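Local coordinates for protein serpin 2 (Anopheles gambiae, PDB 3PZF) that inhibits serine proteases of the clip-domain family and thereby holds back melanization in the hemolymph of the mosquito, at residues A[118-123]-A[134-139]; A[45-50]-A[106-111]; A[31-36]-A[292-297]. All coordinates share one frame; numbering follows the deposited sequence.

Contact 1: residues A[118-123]-A[134-139]; sequences IEVINK and AMLEKV
Lys138 reaches past Val120 to the backbone of Ile118, and its path can be followed atom by atom. From CB the side chain coils, with chi1 to chi4 all between -49° and -62°, which brings it round to the 118-123 segment instead of letting it run straight out from the strand. CB and CG lead into the turn. CD is the first atom to meet the partner, 4.0 Å from CG2 of Val120, the two side chains running past each other in opposite directions. CE then passes 3.1 Å from Ile118 O, and NZ ends 2.7 Å from that same oxygen in a hydrogen bond nearly in line with the carbonyl (C=O...N 161°). The segments belong to a beta-alpha-beta unit of the serpin's sheet A: strand 105-115 leads through residues 116-121 into helix 122-132 and back to the parallel strand 134-139. The ammonium group also donates to Asp116 O and to a water, 3.1 Å from NZ, which accepts a second bond from Val120 N at 3.0 Å. Next to this polar bridge the side chains of Val120 and Leu136 cross obliquely, CG1 of Val120 lying 4.1 Å from CD2 of Leu136, and Leu136 in turn rests on Tyr124 of the helix.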
loop_
_atom_site.group_PDB
_atom_site.type_symbol
_atom_site.label_atom_id
_atom_site.label_comp_id
_atom_site.label_asym_id
_atom_site.label_seq_id
_atom_site.Cartn_x
_atom_site.Cartn_y
_atom_site.Cartn_z
ATOM N N ILE A 118 7.575 23.977 -17.168
ATOM C CA ILE A 118 8.585 22.923 -17.112
ATOM C C ILE A 118 8.596 22.060 -18.388
ATOM O O ILE A 118 7.550 21.575 -18.815
ATOM C CB ILE A 118 8.369 22.042 -15.861
ATOM C CG1 ILE A 118 8.661 22.864 -14.592
ATOM C CG2 ILE A 118 9.235 20.792 -15.923
ATOM C CD1 ILE A 118 8.087 22.286 -13.322
ATOM N N GLU A 119 9.779 21.874 -18.982
ATOM C CA GLU A 119 9.965 20.975 -20.136
ATOM C C GLU A 119 10.341 19.579 -19.693
ATOM O O GLU A 119 11.456 19.360 -19.239
ATOM C CB GLU A 119 11.081 21.481 -21.081
ATOM N N VAL A 120 9.427 18.634 -19.852
ATOM C CA VAL A 120 9.686 17.243 -19.502
ATOM C C VAL A 120 10.631 16.592 -20.531
ATOM O O VAL A 120 10.408 16.702 -21.744
ATOM C CB VAL A 120 8.352 16.450 -19.399
ATOM C CG1 VAL A 120 8.624 14.981 -19.156
ATOM C CG2 VAL A 120 7.467 16.983 -18.247
ATOM N N ILE A 121 11.698 15.948 -20.043
ATOM C CA ILE A 121 12.686 15.259 -20.894
ATOM C C ILE A 121 12.049 13.995 -21.453
ATOM O O ILE A 121 11.458 13.189 -20.722
ATOM C CB ILE A 121 14.001 14.852 -20.132
ATOM C CG1 ILE A 121 14.767 16.066 -19.583
ATOM C CG2 ILE A 121 14.937 14.061 -21.053
ATOM C CD1 ILE A 121 15.325 16.946 -20.624
ATOM N N ASN A 122 12.182 13.802 -22.755
ATOM C CA ASN A 122 11.469 12.724 -23.416
ATOM C C ASN A 122 11.970 11.363 -22.975
ATOM O O ASN A 122 11.184 10.460 -22.731
ATOM C CB ASN A 122 11.587 12.833 -24.939
ATOM C CG ASN A 122 10.738 11.799 -25.646
ATOM O OD1 ASN A 122 9.503 11.889 -25.659
ATOM N ND2 ASN A 122 11.387 10.787 -26.206
ATOM N N LYS A 123 13.282 11.210 -22.891
ATOM C CA LYS A 123 13.821 9.940 -22.455
ATOM C C LYS A 123 13.252 9.604 -21.059
ATOM O O LYS A 123 12.991 8.440 -20.755
ATOM C CB LYS A 123 15.346 9.980 -22.495
ATOM C CG LYS A 123 15.847 10.126 -23.941
ATOM C CD LYS A 123 17.337 9.986 -24.073
ATOM C CE LYS A 123 17.729 10.262 -25.551
ATOM N NZ LYS A 123 19.172 10.467 -25.708
ATOM N N ALA A 134 4.467 4.603 -15.001
ATOM C CA ALA A 134 4.146 5.955 -14.548
ATOM C C ALA A 134 4.148 6.928 -15.727
ATOM O O ALA A 134 4.810 6.686 -16.748
ATOM C CB ALA A 134 5.174 6.396 -13.520
ATOM N N MET A 135 3.434 8.045 -15.587
ATOM C CA MET A 135 3.371 9.031 -16.662
ATOM C C MET A 135 3.567 10.440 -16.109
ATOM O O MET A 135 3.606 10.629 -14.891
ATOM C CB MET A 135 2.035 8.924 -17.393
ATOM C CG MET A 135 1.883 7.619 -18.158
ATOM S SD MET A 135 0.430 7.549 -19.230
ATOM C CE MET A 135 -0.593 6.366 -18.338
ATOM N N LEU A 136 3.734 11.397 -17.023
ATOM C CA LEU A 136 3.831 12.805 -16.684
ATOM C C LEU A 136 2.870 13.584 -17.561
ATOM O O LEU A 136 2.790 13.360 -18.771
ATOM C CB LEU A 136 5.259 13.319 -16.900
ATOM C CG LEU A 136 6.312 12.522 -16.116
ATOM C CD1 LEU A 136 6.956 11.423 -16.982
ATOM C CD2 LEU A 136 7.384 13.442 -15.563
ATOM N N GLU A 137 2.187 14.531 -16.942
ATOM C CA GLU A 137 1.200 15.372 -17.625
ATOM C C GLU A 137 1.414 16.834 -17.258
ATOM O O GLU A 137 1.751 17.141 -16.123
ATOM C CB GLU A 137 -0.175 14.918 -17.154
ATOM C CG GLU A 137 -1.357 15.512 -17.874
ATOM C CD GLU A 137 -2.650 14.861 -17.414
ATOM O OE1 GLU A 137 -3.665 15.572 -17.310
ATOM O OE2 GLU A 137 -2.639 13.636 -17.151
ATOM N N LYS A 138 1.187 17.740 -18.207
ATOM C CA LYS A 138 1.343 19.178 -17.968
ATOM C C LYS A 138 0.030 19.768 -17.465
ATOM O O LYS A 138 -1.038 19.463 -17.978
ATOM C CB LYS A 138 1.757 19.912 -19.252
ATOM C CG LYS A 138 2.928 19.289 -20.006
ATOM C CD LYS A 138 4.168 19.114 -19.125
ATOM C CE LYS A 138 4.702 20.447 -18.615
ATOM N NZ LYS A 138 5.059 21.383 -19.708
ATOM N N VAL A 139 0.122 20.606 -16.444
ATOM C CA VAL A 139 -1.023 21.338 -15.933
ATOM C C VAL A 139 -0.577 22.755 -15.657
ATOM O O VAL A 139 0.606 23.066 -15.751
ATOM C CB VAL A 139 -1.533 20.732 -14.620
ATOM C CG1 VAL A 139 -1.973 19.282 -14.835
ATOM C CG2 VAL A 139 -0.450 20.807 -13.549
HETATM O O HOH W 1 7.086 19.720 -21.402
#

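Contact 2: residues A[45-50]-A[106-111]; sequences PFSVKI and LNIATN
Ile108 of strand 105-115 points its side chain at Phe46 and Ser47, in the first turn of helix 45-58, where the helix runs beneath sheet A in what is called the shutter region of serpins. Phe46 and Ile108 cross at about a right angle. The aromatic ring offers its rim: CD1 of Ile108 lies near the ring plane, 4.1 Å from CD2 and 4.2 Å from CE2, so the methyl abuts the edge and does not sit over a face. One face of that ring is taken by its own helix, CG1 of Ile50 standing 3.9 Å above the plane and offset toward the rim. In Phe46, CG is anti to the backbone N (chi1 170°), and the ring reaches forward to the strand. Tyr90 and Leu93 of helix 83-98 also pack on it. Ser47, whose CA is 7.3 Å from the CA of Ile108, lies against both branches, nearest to CG2. Its hydroxyl makes its hydrogen bond with Ser44 OG, while the oxygen also packs against the isoleucine: Ser47 OG is 3.5 Å from CG2, 3.9 Å from CG1 and 4.0 Å from CD1 of Ile108.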
loop_
_atom_site.group_PDB
_atom_site.type_symbol
_atom_site.label_atom_id
_atom_site.label_comp_id
_atom_site.label_asym_id
_atom_site.label_seq_id
_atom_site.Cartn_x
_atom_site.Cartn_y
_atom_site.Cartn_z
ATOM N N PRO A 45 2.810 0.235 0.420
ATOM C CA PRO A 45 4.232 0.515 0.663
ATOM C C PRO A 45 5.046 0.250 -0.584
ATOM O O PRO A 45 5.949 1.023 -0.892
ATOM C CB PRO A 45 4.620 -0.461 1.789
ATOM C CG PRO A 45 3.270 -0.861 2.438
ATOM C CD PRO A 45 2.242 -0.780 1.342
ATOM N N PHE A 46 4.727 -0.806 -1.313
ATOM C CA PHE A 46 5.481 -1.069 -2.550
ATOM C C PHE A 46 5.365 0.154 -3.498
ATOM O O PHE A 46 6.349 0.569 -4.121
ATOM C CB PHE A 46 4.946 -2.313 -3.243
ATOM C CG PHE A 46 5.498 -2.501 -4.624
ATOM C CD1 PHE A 46 6.825 -2.841 -4.790
ATOM C CD2 PHE A 46 4.697 -2.330 -5.751
ATOM C CE1 PHE A 46 7.365 -3.004 -6.070
ATOM C CE2 PHE A 46 5.235 -2.518 -7.043
ATOM C CZ PHE A 46 6.569 -2.838 -7.183
ATOM N N SER A 47 4.171 0.748 -3.602
ATOM C CA SER A 47 3.999 1.893 -4.510
ATOM C C SER A 47 4.825 3.068 -4.051
ATOM O O SER A 47 5.307 3.836 -4.864
ATOM C CB SER A 47 2.513 2.293 -4.596
ATOM O OG SER A 47 1.789 1.271 -5.278
ATOM N N VAL A 48 4.996 3.225 -2.748
ATOM C CA VAL A 48 5.850 4.299 -2.254
ATOM C C VAL A 48 7.267 4.094 -2.771
ATOM O O VAL A 48 7.934 5.057 -3.155
ATOM C CB VAL A 48 5.853 4.410 -0.719
ATOM C CG1 VAL A 48 6.814 5.516 -0.252
ATOM C CG2 VAL A 48 4.449 4.721 -0.211
ATOM N N LYS A 49 7.732 2.849 -2.801
ATOM C CA LYS A 49 9.089 2.618 -3.292
ATOM C C LYS A 49 9.197 2.946 -4.779
ATOM O O LYS A 49 10.219 3.465 -5.230
ATOM C CB LYS A 49 9.537 1.187 -2.993
ATOM C CG LYS A 49 9.494 0.901 -1.492
ATOM C CD LYS A 49 10.331 -0.369 -1.147
ATOM C CE LYS A 49 9.699 -1.654 -1.650
ATOM N NZ LYS A 49 10.433 -2.874 -1.066
ATOM N N ILE A 50 8.148 2.656 -5.539
ATOM C CA ILE A 50 8.110 3.074 -6.948
ATOM C C ILE A 50 8.271 4.615 -7.080
ATOM O O ILE A 50 9.013 5.095 -7.960
ATOM C CB ILE A 50 6.782 2.650 -7.643
ATOM C CG1 ILE A 50 6.661 1.119 -7.733
ATOM C CG2 ILE A 50 6.711 3.234 -9.058
ATOM C CD1 ILE A 50 7.805 0.458 -8.435
ATOM N N LEU A 106 -5.959 -5.576 -10.449
ATOM C CA LEU A 106 -5.169 -4.713 -9.597
ATOM C C LEU A 106 -4.496 -3.655 -10.454
ATOM O O LEU A 106 -3.859 -3.985 -11.456
ATOM C CB LEU A 106 -4.150 -5.526 -8.826
ATOM C CG LEU A 106 -3.491 -4.725 -7.683
ATOM C CD1 LEU A 106 -3.060 -5.641 -6.561
ATOM C CD2 LEU A 106 -2.299 -3.914 -8.211
ATOM N N ASN A 107 -4.639 -2.385 -10.091
ATOM C CA ASN A 107 -3.978 -1.328 -10.873
ATOM C C ASN A 107 -3.228 -0.368 -9.964
ATOM O O ASN A 107 -3.788 0.138 -8.987
ATOM C CB ASN A 107 -4.978 -0.570 -11.755
ATOM C CG ASN A 107 -4.291 0.356 -12.751
ATOM O OD1 ASN A 107 -3.300 -0.023 -13.384
ATOM N ND2 ASN A 107 -4.804 1.575 -12.888
ATOM N N ILE A 108 -1.951 -0.146 -10.276
ATOM C CA ILE A 108 -1.159 0.882 -9.618
ATOM C C ILE A 108 -0.951 2.024 -10.621
ATOM O O ILE A 108 -0.481 1.802 -11.743
ATOM C CB ILE A 108 0.194 0.311 -9.179
ATOM C CG1 ILE A 108 -0.009 -0.759 -8.095
ATOM C CG2 ILE A 108 1.133 1.406 -8.669
ATOM C CD1 ILE A 108 1.279 -1.625 -7.930
ATOM N N ALA A 109 -1.339 3.236 -10.247
ATOM C CA ALA A 109 -1.271 4.360 -11.179
ATOM C C ALA A 109 -0.470 5.491 -10.564
ATOM O O ALA A 109 -0.672 5.850 -9.399
ATOM C CB ALA A 109 -2.657 4.831 -11.565
ATOM N N THR A 110 0.427 6.068 -11.364
ATOM C CA THR A 110 1.345 7.071 -10.854
ATOM C C THR A 110 1.527 8.142 -11.924
ATOM O O THR A 110 1.743 7.822 -13.096
ATOM C CB THR A 110 2.744 6.433 -10.538
ATOM O OG1 THR A 110 2.611 5.355 -9.613
ATOM C CG2 THR A 110 3.727 7.476 -9.965
ATOM N N ASN A 111 1.439 9.408 -11.521
ATOM C CA ASN A 111 1.553 10.539 -12.444
ATOM C C ASN A 111 2.298 11.702 -11.789
ATOM O O ASN A 111 1.959 12.096 -10.674
ATOM C CB ASN A 111 0.140 11.024 -12.836
ATOM C CG ASN A 111 0.106 11.806 -14.147
ATOM O OD1 ASN A 111 1.072 12.474 -14.529
ATOM N ND2 ASN A 111 -1.042 11.751 -14.827
#

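Contact 3: residues A[31-36]-A[292-297]; sequences KEIFKN and FSEQLN
Ile33 supplies more than half of the surface buried here, 60 of 113 Å², and it does so by facing two neighbouring side chains on one side of the strand, Glu294 (30 Å²) and Phe292 (15 Å²). Its two branches share the work. CG2 is anti to the backbone N and turns to both partners, lying 4.1 Å from CE2 of Phe292. The approach to that ring is oblique, and the two side chains cross at a slant. CD1, at the end of the other branch, lies alongside the carboxylate.

Glu294 comes from the opposite direction. It is stretched out, with CG anti to the backbone N (chi1 -176°) and the chain extended beyond CG, which carries the acid group to the helix. There OE1 lies 3.2 Å from CD1 and 3.5 Å from CG2 of Ile33, an oxygen set against methyl groups. In this conformer, one of two deposited, OE1 is buried by the contact with no polar partner in the model, so the close approach is tentative.

The Phe292 ring also meets the ring of His37 edge-to-face. Within 31-36, Asn36 ND2 donates back to Glu32 O at 3.0 Å with an N-H...O angle of 163°.

In the serpin fold the contact joins helix 24-35 to the end of strand 277-295, at the border of sheet A. Backbone hydrogen bonds tie Phe292 and Glu294 to Ala337 and Gln335 of strand 332-341. Val41 of strand 41-43 and Pro299 of helix 297-302 also pack against Ile33, and Val42 against Phe292.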
loop_
_atom_site.group_PDB
_atom_site.type_symbol
_atom_site.label_atom_id
_atom_site.label_comp_id
_atom_site.label_asym_id
_atom_site.label_seq_id
_atom_site.Cartn_x
_atom_site.Cartn_y
_atom_site.Cartn_z
ATOM N N LYS A 31 5.064 1.607 9.800
ATOM C CA LYS A 31 5.029 1.874 11.243
ATOM C C LYS A 31 4.926 3.368 11.526
ATOM O O LYS A 31 4.226 3.786 12.453
ATOM C CB LYS A 31 6.271 1.324 11.934
ATOM C CG LYS A 31 6.322 -0.180 12.027
ATOM C CD LYS A 31 7.276 -0.562 13.138
ATOM C CE LYS A 31 8.212 -1.658 12.751
ATOM N NZ LYS A 31 9.098 -1.966 13.919
ATOM N N GLU A 32 5.612 4.172 10.718
ATOM C CA GLU A 32 5.570 5.628 10.850
ATOM C C GLU A 32 4.167 6.169 10.607
ATOM O O GLU A 32 3.693 7.043 11.323
ATOM C CB GLU A 32 6.550 6.272 9.856
ATOM C CG GLU A 32 6.510 7.804 9.796
ATOM C CD GLU A 32 6.948 8.473 11.098
ATOM O OE1 GLU A 32 7.753 7.876 11.837
ATOM O OE2 GLU A 32 6.475 9.592 11.386
ATOM N N ILE A 33 3.504 5.676 9.574
ATOM C CA ILE A 33 2.157 6.133 9.280
ATOM C C ILE A 33 1.219 5.698 10.408
ATOM O O ILE A 33 0.472 6.508 10.929
ATOM C CB ILE A 33 1.644 5.578 7.931
ATOM C CG1 ILE A 33 2.586 5.955 6.759
ATOM C CG2 ILE A 33 0.290 6.124 7.640
ATOM C CD1 ILE A 33 2.850 7.413 6.653
ATOM N N PHE A 34 1.259 4.426 10.790
ATOM C CA PHE A 34 0.292 3.906 11.769
ATOM C C PHE A 34 0.394 4.639 13.114
ATOM O O PHE A 34 -0.623 4.948 13.747
ATOM C CB PHE A 34 0.502 2.401 12.010
ATOM C CG PHE A 34 0.045 1.502 10.875
ATOM C CD1 PHE A 34 -0.406 2.010 9.661
ATOM C CD2 PHE A 34 0.073 0.119 11.050
ATOM C CE1 PHE A 34 -0.804 1.147 8.619
ATOM C CE2 PHE A 34 -0.316 -0.740 10.018
ATOM C CZ PHE A 34 -0.756 -0.241 8.813
ATOM N N LYS A 35 1.622 4.911 13.548
ATOM C CA LYS A 35 1.867 5.558 14.844
ATOM C C LYS A 35 1.318 6.976 14.894
ATOM O O LYS A 35 1.124 7.534 15.975
ATOM C CB LYS A 35 3.370 5.602 15.142
ATOM C CG LYS A 35 3.952 4.280 15.647
ATOM N N ASN A 36 1.070 7.566 13.724
ATOM C CA ASN A 36 0.592 8.947 13.660
ATOM C C ASN A 36 -0.889 9.106 13.274
ATOM O O ASN A 36 -1.381 10.224 13.113
ATOM C CB ASN A 36 1.478 9.744 12.684
ATOM C CG ASN A 36 2.785 10.175 13.320
ATOM O OD1 ASN A 36 2.873 11.254 13.911
ATOM N ND2 ASN A 36 3.801 9.319 13.234
ATOM N N PHE A 292 -8.007 6.064 2.390
ATOM C CA PHE A 292 -7.036 6.737 3.228
ATOM C C PHE A 292 -6.109 7.464 2.266
ATOM O O PHE A 292 -5.613 6.866 1.310
ATOM C CB PHE A 292 -6.224 5.753 4.085
ATOM C CG PHE A 292 -5.255 6.441 5.007
ATOM C CD1 PHE A 292 -5.698 7.033 6.184
ATOM C CD2 PHE A 292 -3.908 6.566 4.664
ATOM C CE1 PHE A 292 -4.813 7.701 7.026
ATOM C CE2 PHE A 292 -3.018 7.239 5.504
ATOM C CZ PHE A 292 -3.481 7.798 6.692
ATOM N N SER A 293 -5.960 8.759 2.482
ATOM C CA SER A 293 -5.150 9.614 1.618
ATOM C C SER A 293 -4.146 10.336 2.499
ATOM O O SER A 293 -4.469 10.699 3.632
ATOM C CB SER A 293 -6.054 10.632 0.921
ATOM O OG SER A 293 -5.369 11.289 -0.121
ATOM N N GLU A 294 -2.943 10.579 2.000
ATOM C CA GLU A 294 -1.955 11.298 2.792
ATOM C C GLU A 294 -0.918 11.972 1.898
ATOM O O GLU A 294 -0.564 11.450 0.843
ATOM C CB GLU A 294 -1.240 10.364 3.774
ATOM C CG GLU A 294 -0.270 11.104 4.697
ATOM C CD GLU A 294 0.163 10.293 5.894
ATOM O OE1 GLU A 294 0.314 9.060 5.754
ATOM O OE2 GLU A 294 0.353 10.886 6.979
ATOM N N GLN A 295 -0.429 13.112 2.349
ATOM C CA GLN A 295 0.697 13.734 1.682
ATOM C C GLN A 295 1.920 13.092 2.340
ATOM O O GLN A 295 2.016 13.058 3.576
ATOM C CB GLN A 295 0.665 15.242 1.896
ATOM C CG GLN A 295 1.896 15.930 1.390
ATOM C CD GLN A 295 1.803 17.435 1.616
ATOM O OE1 GLN A 295 0.766 18.047 1.353
ATOM N NE2 GLN A 295 2.869 18.023 2.132
ATOM N N LEU A 296 2.830 12.561 1.522
ATOM C CA LEU A 296 3.900 11.688 2.017
ATOM C C LEU A 296 5.156 12.469 2.409
ATOM O O LEU A 296 6.056 11.886 2.999
ATOM C CB LEU A 296 4.264 10.620 0.976
ATOM C CG LEU A 296 3.121 9.703 0.508
ATOM C CD1 LEU A 296 3.682 8.562 -0.397
ATOM C CD2 LEU A 296 2.360 9.093 1.724
ATOM N N ASN A 297 5.207 13.772 2.121
ATOM C CA ASN A 297 6.393 14.572 2.474
ATOM C C ASN A 297 6.806 14.349 3.938
ATOM O O ASN A 297 7.955 13.997 4.236
ATOM C CB ASN A 297 6.166 16.082 2.257
ATOM C CG ASN A 297 5.898 16.443 0.803
ATOM O OD1 ASN A 297 5.193 15.728 0.102
ATOM N ND2 ASN A 297 6.456 17.577 0.343
#

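Following the chain, contact 3 opens first at residues 31-36 and is the last to close, at 292-297, with 255 residues in between. Contacts 1 and 2 are nested inside that loop, in series and without crossing: contact 2 closes at 106-111 after a span of 55 residues, before contact 1 opens at 118 and closes after only 10. All three reach sheet A, contacts 2 and 3 bringing in helices 45-58 and 24-35. Contacts 1 and 2 meet on adjacent strands, with Met135 N 3.0 Å from Thr110 O, a probable hydrogen bond. Contacts 2 and 3 touch where Val48 CG2 lies 3.9 Å from Leu296 CD1, whereas contacts 1 and 3 stay about 13 Å apart between nearest atoms.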